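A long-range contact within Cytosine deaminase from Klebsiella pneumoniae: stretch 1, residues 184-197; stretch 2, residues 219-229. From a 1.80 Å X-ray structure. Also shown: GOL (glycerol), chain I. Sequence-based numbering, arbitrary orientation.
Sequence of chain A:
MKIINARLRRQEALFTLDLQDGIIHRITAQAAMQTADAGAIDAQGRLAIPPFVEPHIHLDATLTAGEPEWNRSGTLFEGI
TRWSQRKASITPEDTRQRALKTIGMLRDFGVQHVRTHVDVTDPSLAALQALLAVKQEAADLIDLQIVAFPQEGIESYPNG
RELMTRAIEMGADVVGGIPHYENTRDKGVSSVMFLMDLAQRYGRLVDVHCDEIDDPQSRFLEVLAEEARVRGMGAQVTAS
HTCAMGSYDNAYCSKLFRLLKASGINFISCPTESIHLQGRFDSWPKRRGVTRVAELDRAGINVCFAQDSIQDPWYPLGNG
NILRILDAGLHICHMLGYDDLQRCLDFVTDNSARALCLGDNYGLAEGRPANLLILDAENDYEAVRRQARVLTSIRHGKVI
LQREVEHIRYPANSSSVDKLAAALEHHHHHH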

ATOM      1  N   THR A 184      13.350  28.557  16.370  1.00 11.23           N
ATOM      2  CA  THR A 184      12.269  29.274  17.044  1.00 11.95           C
ATOM      3  C   THR A 184      11.190  29.604  16.028  1.00 12.11           C
ATOM      4  O   THR A 184      11.442  29.617  14.819  1.00 12.39           O
ATOM      5  N   ARG A 185       9.993  29.871  16.526  1.00 10.84           N
ATOM      6  CA  ARG A 185       8.883  30.239  15.660  1.00 13.18           C
ATOM      7  C   ARG A 185       9.215  31.477  14.831  1.00 13.03           C
ATOM      8  O   ARG A 185       8.899  31.535  13.643  1.00 10.60           O
ATOM      9  N   ASP A 186       9.833  32.476  15.455  1.00 13.90           N
ATOM     10  CA  ASP A 186      10.150  33.705  14.734  1.00 16.82           C
ATOM     11  C   ASP A 186      11.152  33.472  13.601  1.00 14.01           C
ATOM     12  O   ASP A 186      11.080  34.124  12.555  1.00 12.38           O
ATOM     13  N   LYS A 187      12.088  32.554  13.812  1.00 13.97           N
ATOM     14  CA  LYS A 187      13.049  32.207  12.770  1.00 11.39           C
ATOM     15  C   LYS A 187      12.414  31.375  11.664  1.00 12.89           C
ATOM     16  O   LYS A 187      12.824  31.441  10.504  1.00 12.72           O
ATOM     17  N   GLY A 188      11.403  30.592  12.023  1.00 13.35           N
ATOM     18  CA  GLY A 188      10.611  29.897  11.026  1.00 11.56           C
ATOM     19  C   GLY A 188       9.963  30.915  10.097  1.00 14.32           C
ATOM     20  O   GLY A 188       9.988  30.771   8.878  1.00 11.94           O
ATOM     21  N   VAL A 189       9.406  31.970  10.677  1.00 11.25           N
ATOM     22  CA  VAL A 189       8.730  32.988   9.871  1.00 15.06           C
ATOM     23  C   VAL A 189       9.724  33.758   9.003  1.00 13.72           C
ATOM     24  O   VAL A 189       9.484  33.955   7.809  1.00 11.29           O
ATOM     25  N   SER A 190      10.841  34.177   9.587  1.00 11.78           N
ATOM     26  CA  SER A 190      11.842  34.913   8.822  1.00 14.26           C
ATOM     27  C   SER A 190      12.412  34.050   7.699  1.00 14.17           C
ATOM     28  O   SER A 190      12.747  34.569   6.628  1.00 12.99           O
ATOM     29  N   SER A 191      12.503  32.737   7.923  1.00 12.01           N
ATOM     30  CA  SER A 191      13.004  31.855   6.863  1.00 11.10           C
ATOM     31  C   SER A 191      12.085  31.890   5.637  1.00 15.07           C
ATOM     32  O   SER A 191      12.556  31.881   4.495  1.00 11.71           O
ATOM     33  N   VAL A 192      10.776  31.936   5.870  1.00 13.45           N
ATOM     34  CA  VAL A 192       9.837  31.976   4.747  1.00 10.62           C
ATOM     35  C   VAL A 192       9.953  33.305   4.003  1.00 11.04           C
ATOM     36  O   VAL A 192       9.947  33.329   2.764  1.00 12.88           O
ATOM     37  N   MET A 193      10.089  34.405   4.742  1.00 11.31           N
ATOM     38  CA  MET A 193      10.270  35.714   4.099  1.00 13.37           C
ATOM     39  C   MET A 193      11.528  35.731   3.236  1.00 15.51           C
ATOM     40  O   MET A 193      11.501  36.196   2.090  1.00 14.24           O
ATOM     41  N   PHE A 194      12.624  35.200   3.781  1.00 13.38           N
ATOM     42  CA  PHE A 194      13.872  35.095   3.036  1.00 12.98           C
ATOM     43  C   PHE A 194      13.741  34.270   1.752  1.00 12.84           C
ATOM     44  O   PHE A 194      14.196  34.691   0.693  1.00 12.70           O
ATOM     45  N   LEU A 195      13.164  33.080   1.858  1.00 11.83           N
ATOM     46  CA  LEU A 195      13.156  32.168   0.726  1.00 11.75           C
ATOM     47  C   LEU A 195      12.248  32.697  -0.386  1.00 12.28           C
ATOM     48  O   LEU A 195      12.544  32.533  -1.565  1.00 12.59           O
ATOM     49  N   MET A 196      11.157  33.347  -0.004  1.00 12.89           N
ATOM     50  CA  MET A 196      10.283  33.970  -0.993  1.00 13.59           C
ATOM     51  C   MET A 196      10.973  35.149  -1.686  1.00 16.73           C
ATOM     52  O   MET A 196      10.856  35.311  -2.899  1.00 15.51           O
ATOM     53  N   ASP A 197      11.713  35.957  -0.924  1.00 14.12           N
ATOM     54  CA  ASP A 197      12.506  37.037  -1.515  1.00 13.47           C
ATOM     55  C   ASP A 197      13.540  36.480  -2.490  1.00 19.07           C
ATOM     56  O   ASP A 197      13.733  37.024  -3.583  1.00 14.21           O
ATOM     57  N   ARG A 219       2.210  26.226  12.087  1.00  9.78           N
ATOM     58  CA  ARG A 219       1.344  26.902  11.121  1.00 15.78           C
ATOM     59  C   ARG A 219       2.133  27.785  10.153  1.00 14.59           C
ATOM     60  O   ARG A 219       1.748  28.916   9.866  1.00 13.58           O
ATOM     61  N   PHE A 220       3.242  27.275   9.641  1.00 10.75           N
ATOM     62  CA  PHE A 220       4.010  28.049   8.676  1.00 11.52           C
ATOM     63  C   PHE A 220       3.343  28.084   7.304  1.00 11.71           C
ATOM     64  O   PHE A 220       3.626  28.959   6.494  1.00 10.01           O
ATOM     65  N   LEU A 221       2.438  27.139   7.064  1.00  9.00           N
ATOM     66  CA  LEU A 221       1.660  27.129   5.832  1.00 10.70           C
ATOM     67  C   LEU A 221       0.963  28.472   5.583  1.00 11.60           C
ATOM     68  O   LEU A 221       0.985  28.977   4.457  1.00 11.41           O
ATOM     69  N   GLU A 222       0.357  29.059   6.618  1.00 11.26           N
ATOM     70  CA  GLU A 222      -0.322  30.355   6.444  1.00 14.23           C
ATOM     71  C   GLU A 222       0.648  31.452   6.007  1.00 14.71           C
ATOM     72  O   GLU A 222       0.287  32.326   5.230  1.00 11.21           O
ATOM     73  N   VAL A 223       1.879  31.410   6.511  1.00 11.26           N
ATOM     74  CA  VAL A 223       2.864  32.427   6.148  1.00 10.11           C
ATOM     75  C   VAL A 223       3.260  32.271   4.686  1.00 10.14           C
ATOM     76  O   VAL A 223       3.350  33.246   3.946  1.00 12.51           O
ATOM     77  N   LEU A 224       3.487  31.030   4.275  1.00 10.69           N
ATOM     78  CA  LEU A 224       3.870  30.741   2.904  1.00  9.93           C
ATOM     79  C   LEU A 224       2.756  31.119   1.917  1.00 12.82           C
ATOM     80  O   LEU A 224       3.008  31.765   0.890  1.00 10.41           O
ATOM     81  N   ALA A 225       1.533  30.715   2.228  1.00 10.69           N
ATOM     82  CA  ALA A 225       0.402  30.981   1.331  1.00 11.54           C
ATOM     83  C   ALA A 225       0.149  32.481   1.230  1.00 12.81           C
ATOM     84  O   ALA A 225      -0.138  32.999   0.143  1.00 16.71           O
ATOM     85  N   GLU A 226       0.267  33.193   2.349  1.00 11.60           N
ATOM     86  CA  GLU A 226       0.061  34.641   2.290  1.00 20.47           C
ATOM     87  C   GLU A 226       1.139  35.358   1.465  1.00 17.17           C
ATOM     88  O   GLU A 226       0.831  36.263   0.696  1.00 16.98           O
ATOM     89  N   GLU A 227       2.400  34.956   1.617  1.00 15.65           N
ATOM     90  CA  GLU A 227       3.448  35.555   0.799  1.00 11.68           C
ATOM     91  C   GLU A 227       3.198  35.277  -0.676  1.00 15.08           C
ATOM     92  O   GLU A 227       3.367  36.155  -1.520  1.00 14.93           O
ATOM     93  N   ALA A 228       2.808  34.046  -0.990  1.00 13.87           N
ATOM     94  CA  ALA A 228       2.532  33.694  -2.370  1.00 13.74           C
ATOM     95  C   ALA A 228       1.388  34.547  -2.931  1.00 14.92           C
ATOM     96  O   ALA A 228       1.451  35.003  -4.078  1.00 15.97           O
ATOM     97  N   ARG A 229       0.352  34.764  -2.120  1.00 12.60           N
ATOM     98  CA  ARG A 229      -0.831  35.522  -2.563  1.00 16.73           C
ATOM     99  C   ARG A 229      -0.472  36.986  -2.821  1.00 17.12           C
ATOM    100  O   ARG A 229      -0.780  37.538  -3.876  1.00 17.49           O
TER

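Helices 185-197 and 220-229 run side by side with N-to-C directions 27° apart and axes 9.7 Å apart at closest approach. No hydrogen bond crosses between them, so the 552 Å² they bury rests on van der Waals packing, of side chains against side chains and against backbone. The contacts follow the CA register: V189 with F220, V192 with L224, M196 with E227.

At the N-terminal end F220 points toward stretch 1 with chi1 m (-62°) and chi2 95°. This conformation brings its ring against backbone: CE2 lies 3.5 Å from G188 CA, and 3.6 Å from R185 O, which sits at the ring edge near its plane. The glycine makes that approach possible, because an ideal CB on G188 would fall 2.3 Å from F220 CE2, a clash. V189, chi1 t, leaves CA sideways, yet its CG2 reaches both F220 CE2 (4.1 Å) and V223 CG2 (4.2 Å).

One turn on, V192 and V223 point toward each other's helices, both with chi1 t, and meet at 3.8 Å between V192 CG1 and V223 CG1. The same V192 CG1 lies 3.9 Å from L224 CA, so it packs against backbone as well as side chain. L224 starts sideways, but its t,p conformation brings CD1 to 3.9 Å from M196 SD.

The two methionines use their flexible chains differently. M193 leaves CA sideways; its m,m,t conformation carries the end nearer, placing CE 4.0 Å from V223 CG1 and SD 3.5 Å from E227 CD. M196 points toward stretch 2 and folds m,m,m, setting CE 3.6 Å from A228 N and 4.1 Å from A228 CB. E227, m,m through chi2, also points in; its CB is 3.9 Å from M196 CG, so both its aliphatic part and its carboxylate take part. Its OE2 is hydrogen-bonded just outside the stretches.

The hydrogen bonds and salt bridge of T184, R185 and the glycerol lie near the N-terminal ends of the stretches. T184 OG1, chi1 p, caps the first helix by accepting from K187 N at 3.2 Å. R185 extends with chi1 t and chi2 off-well at -97°; its NH2 makes a salt bridge to D186 OD1 (3.1 Å), and its NE donates to glycerol O2 (2.8 Å, 167°). The glycerol, probably from the crystallisation liquor, links the helix starts: O1 accepts from R219 N at 2.8 Å, and O3 donates to E222 OE1 at 2.6 Å. Its C1 lies over one face of F220, 3.6 Å from CE2, and its C3 is 3.5 Å from V223 CG2.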

ATOM      1  CB  THR A 184      12.730  30.597  17.690  1.00 16.93           C
ATOM      2  OG1 THR A 184      13.095  31.544  16.672  1.00 13.91           O
ATOM      3  CG2 THR A 184      13.900  30.370  18.613  1.00 12.51           C
ATOM      4  CB  ARG A 185       7.620  30.479  16.487  1.00 13.88           C
ATOM      5  CG  ARG A 185       6.389  30.866  15.659  1.00 14.97           C
ATOM      6  CD  ARG A 185       6.197  32.384  15.644  1.00 20.78           C
ATOM      7  NE  ARG A 185       5.054  32.789  14.827  1.00 17.97           N
ATOM      8  CZ  ARG A 185       4.814  34.044  14.461  1.00 15.30           C
ATOM      9  NH1 ARG A 185       3.757  34.323  13.713  1.00 14.13           N
ATOM     10  NH2 ARG A 185       5.636  35.018  14.836  1.00 17.22           N
ATOM     11  CB  ASP A 186      10.654  34.802  15.682  1.00 14.05           C
ATOM     12  CG  ASP A 186       9.526  35.413  16.520  1.00 21.44           C
ATOM     13  OD1 ASP A 186       8.353  35.036  16.316  1.00 21.49           O
ATOM     14  OD2 ASP A 186       9.805  36.271  17.383  1.00 22.72           O
ATOM     15  CB  LYS A 187      14.278  31.518  13.374  1.00 11.59           C
ATOM     16  CG  LYS A 187      15.179  32.528  14.069  1.00 12.13           C
ATOM     17  CD  LYS A 187      16.455  31.923  14.610  1.00 18.76           C
ATOM     18  CE  LYS A 187      17.202  32.983  15.404  1.00 26.74           C
ATOM     19  NZ  LYS A 187      18.595  32.579  15.732  1.00 29.20           N
ATOM     20  CB  VAL A 189       7.888  33.944  10.742  1.00 14.17           C
ATOM     21  CG1 VAL A 189       7.441  35.171   9.949  1.00 11.97           C
ATOM     22  CG2 VAL A 189       6.691  33.198  11.333  1.00 12.87           C
ATOM     23  CB  SER A 190      12.956  35.468   9.714  1.00 17.15           C
ATOM     24  OG  SER A 190      13.762  34.424  10.236  1.00 19.03           O
ATOM     25  CB  SER A 191      13.222  30.418   7.359  1.00 11.82           C
ATOM     26  OG  SER A 191      12.004  29.702   7.500  1.00 13.54           O
ATOM     27  CB  VAL A 192       8.381  31.699   5.184  1.00 10.33           C
ATOM     28  CG1 VAL A 192       7.416  31.913   4.014  1.00 11.26           C
ATOM     29  CG2 VAL A 192       8.250  30.275   5.754  1.00 10.38           C
ATOM     30  CB  MET A 193      10.325  36.839   5.135  1.00 13.51           C
ATOM     31  CG  MET A 193       9.100  36.911   6.032  1.00 13.71           C
ATOM     32  SD  MET A 193       7.561  37.127   5.076  1.00 18.67           S
ATOM     33  CE  MET A 193       6.361  37.208   6.412  1.00 29.53           C
ATOM     34  CB  PHE A 194      15.003  34.504   3.898  1.00 13.20           C
ATOM     35  CG  PHE A 194      16.214  34.124   3.094  1.00 12.77           C
ATOM     36  CD1 PHE A 194      17.124  35.098   2.687  1.00 13.38           C
ATOM     37  CD2 PHE A 194      16.416  32.810   2.689  1.00 13.17           C
ATOM     38  CE1 PHE A 194      18.237  34.760   1.917  1.00 17.22           C
ATOM     39  CE2 PHE A 194      17.536  32.462   1.920  1.00 14.76           C
ATOM     40  CZ  PHE A 194      18.442  33.440   1.538  1.00 16.63           C
ATOM     41  CB  LEU A 195      12.776  30.738   1.138  1.00 11.25           C
ATOM     42  CG  LEU A 195      11.336  30.339   1.486  1.00 16.33           C
ATOM     43  CD1 LEU A 195      10.502  29.940   0.247  1.00 13.64           C
ATOM     44  CD2 LEU A 195      11.357  29.193   2.500  1.00 14.82           C
ATOM     45  CB  MET A 196       8.942  34.385  -0.367  1.00 12.15           C
ATOM     46  CG  MET A 196       8.087  33.204   0.081  1.00 13.26           C
ATOM     47  SD  MET A 196       7.530  32.119  -1.265  1.00 16.32           S
ATOM     48  CE  MET A 196       6.134  33.063  -1.911  1.00 13.73           C
ATOM     49  CB  ASP A 197      13.236  37.851  -0.435  1.00 14.23           C
ATOM     50  CG  ASP A 197      12.302  38.755   0.359  1.00 20.01           C
ATOM     51  OD1 ASP A 197      11.158  38.987  -0.092  1.00 21.97           O
ATOM     52  OD2 ASP A 197      12.724  39.248   1.428  1.00 22.15           O
ATOM     53  CB  ARG A 219       0.287  27.733  11.861  1.00 13.01           C
ATOM     54  CG  ARG A 219      -0.716  26.899  12.662  1.00 15.11           C
ATOM     55  CD  ARG A 219      -1.645  27.790  13.496  1.00 18.35           C
ATOM     56  NE  ARG A 219      -2.652  27.011  14.216  1.00 17.98           N
ATOM     57  CZ  ARG A 219      -3.717  27.538  14.817  1.00 17.59           C
ATOM     58  NH1 ARG A 219      -4.577  26.757  15.464  1.00 18.12           N
ATOM     59  NH2 ARG A 219      -3.910  28.848  14.788  1.00 17.76           N
ATOM     60  CB  PHE A 220       5.458  27.550   8.645  1.00 12.20           C
ATOM     61  CG  PHE A 220       6.138  27.735   9.962  1.00 12.81           C
ATOM     62  CD1 PHE A 220       6.177  26.706  10.893  1.00 12.39           C
ATOM     63  CD2 PHE A 220       6.640  28.977  10.320  1.00 10.82           C
ATOM     64  CE1 PHE A 220       6.766  26.903  12.135  1.00 13.68           C
ATOM     65  CE2 PHE A 220       7.233  29.174  11.561  1.00 10.78           C
ATOM     66  CZ  PHE A 220       7.285  28.134  12.469  1.00 12.18           C
ATOM     67  CB  LEU A 221       0.627  25.992   5.865  1.00 10.18           C
ATOM     68  CG  LEU A 221      -0.281  25.947   4.634  1.00 12.35           C
ATOM     69  CD1 LEU A 221       0.549  25.769   3.357  1.00 13.32           C
ATOM     70  CD2 LEU A 221      -1.283  24.804   4.786  1.00 11.46           C
ATOM     71  CB  GLU A 222      -1.085  30.789   7.703  1.00 11.12           C
ATOM     72  CG  GLU A 222      -0.188  31.172   8.899  1.00 16.94           C
ATOM     73  CD  GLU A 222      -0.975  31.622  10.130  1.00 23.66           C
ATOM     74  OE1 GLU A 222      -0.450  32.459  10.909  1.00 20.16           O
ATOM     75  OE2 GLU A 222      -2.104  31.120  10.333  1.00 18.93           O
ATOM     76  CB  VAL A 223       4.130  32.340   7.032  1.00 14.14           C
ATOM     77  CG1 VAL A 223       5.107  33.458   6.665  1.00 15.93           C
ATOM     78  CG2 VAL A 223       3.743  32.427   8.490  1.00 14.28           C
ATOM     79  CB  LEU A 224       4.215  29.251   2.774  1.00 12.02           C
ATOM     80  CG  LEU A 224       4.560  28.749   1.367  1.00 15.96           C
ATOM     81  CD1 LEU A 224       5.839  29.397   0.874  1.00 17.95           C
ATOM     82  CD2 LEU A 224       4.685  27.229   1.333  1.00 16.11           C
ATOM     83  CB  ALA A 225      -0.856  30.241   1.809  1.00 10.04           C
ATOM     84  CB  GLU A 226      -0.100  35.255   3.688  1.00 16.70           C
ATOM     85  CG  GLU A 226      -0.199  36.798   3.728  1.00 15.24           C
ATOM     86  CD  GLU A 226      -1.452  37.387   3.056  1.00 21.34           C
ATOM     87  OE1 GLU A 226      -2.288  36.639   2.507  1.00 24.73           O
ATOM     88  OE2 GLU A 226      -1.598  38.627   3.085  1.00 22.44           O
ATOM     89  CB  GLU A 227       4.825  35.029   1.221  1.00 17.35           C
ATOM     90  CG  GLU A 227       5.262  35.591   2.577  1.00 15.68           C
ATOM     91  CD  GLU A 227       5.141  37.114   2.613  1.00 20.53           C
ATOM     92  OE1 GLU A 227       4.481  37.647   3.539  1.00 22.62           O
ATOM     93  OE2 GLU A 227       5.697  37.780   1.706  1.00 19.35           O
ATOM     94  CB  ALA A 228       2.196  32.225  -2.472  1.00 17.38           C
ATOM     95  CB  ARG A 229      -1.962  35.440  -1.523  1.00 16.00           C
ATOM     96  CG  ARG A 229      -3.281  36.097  -1.993  1.00 17.97           C
ATOM     97  CD  ARG A 229      -4.250  36.369  -0.835  1.00 17.64           C
ATOM     98  NE  ARG A 229      -3.702  37.357   0.092  1.00 19.84           N
ATOM     99  CZ  ARG A 229      -3.819  38.674  -0.055  1.00 25.39           C
ATOM    100  NH1 ARG A 229      -4.482  39.170  -1.093  1.00 24.95           N
ATOM    101  NH2 ARG A 229      -3.276  39.497   0.838  1.00 24.02           N
TER
HETATM  102  C1  GOL I 503       3.822  29.417  12.592  1.00 19.34           C
HETATM  103  O1  GOL I 503       3.471  28.341  13.450  1.00 22.21           O
HETATM  104  C2  GOL I 503       2.848  30.571  12.806  1.00 21.52           C
HETATM  105  O2  GOL I 503       2.955  31.030  14.132  1.00 15.64           O
HETATM  106  C3  GOL I 503       3.189  31.719  11.863  1.00 26.28           C
HETATM  107  O3  GOL I 503       2.078  32.579  11.684  1.00 25.32           O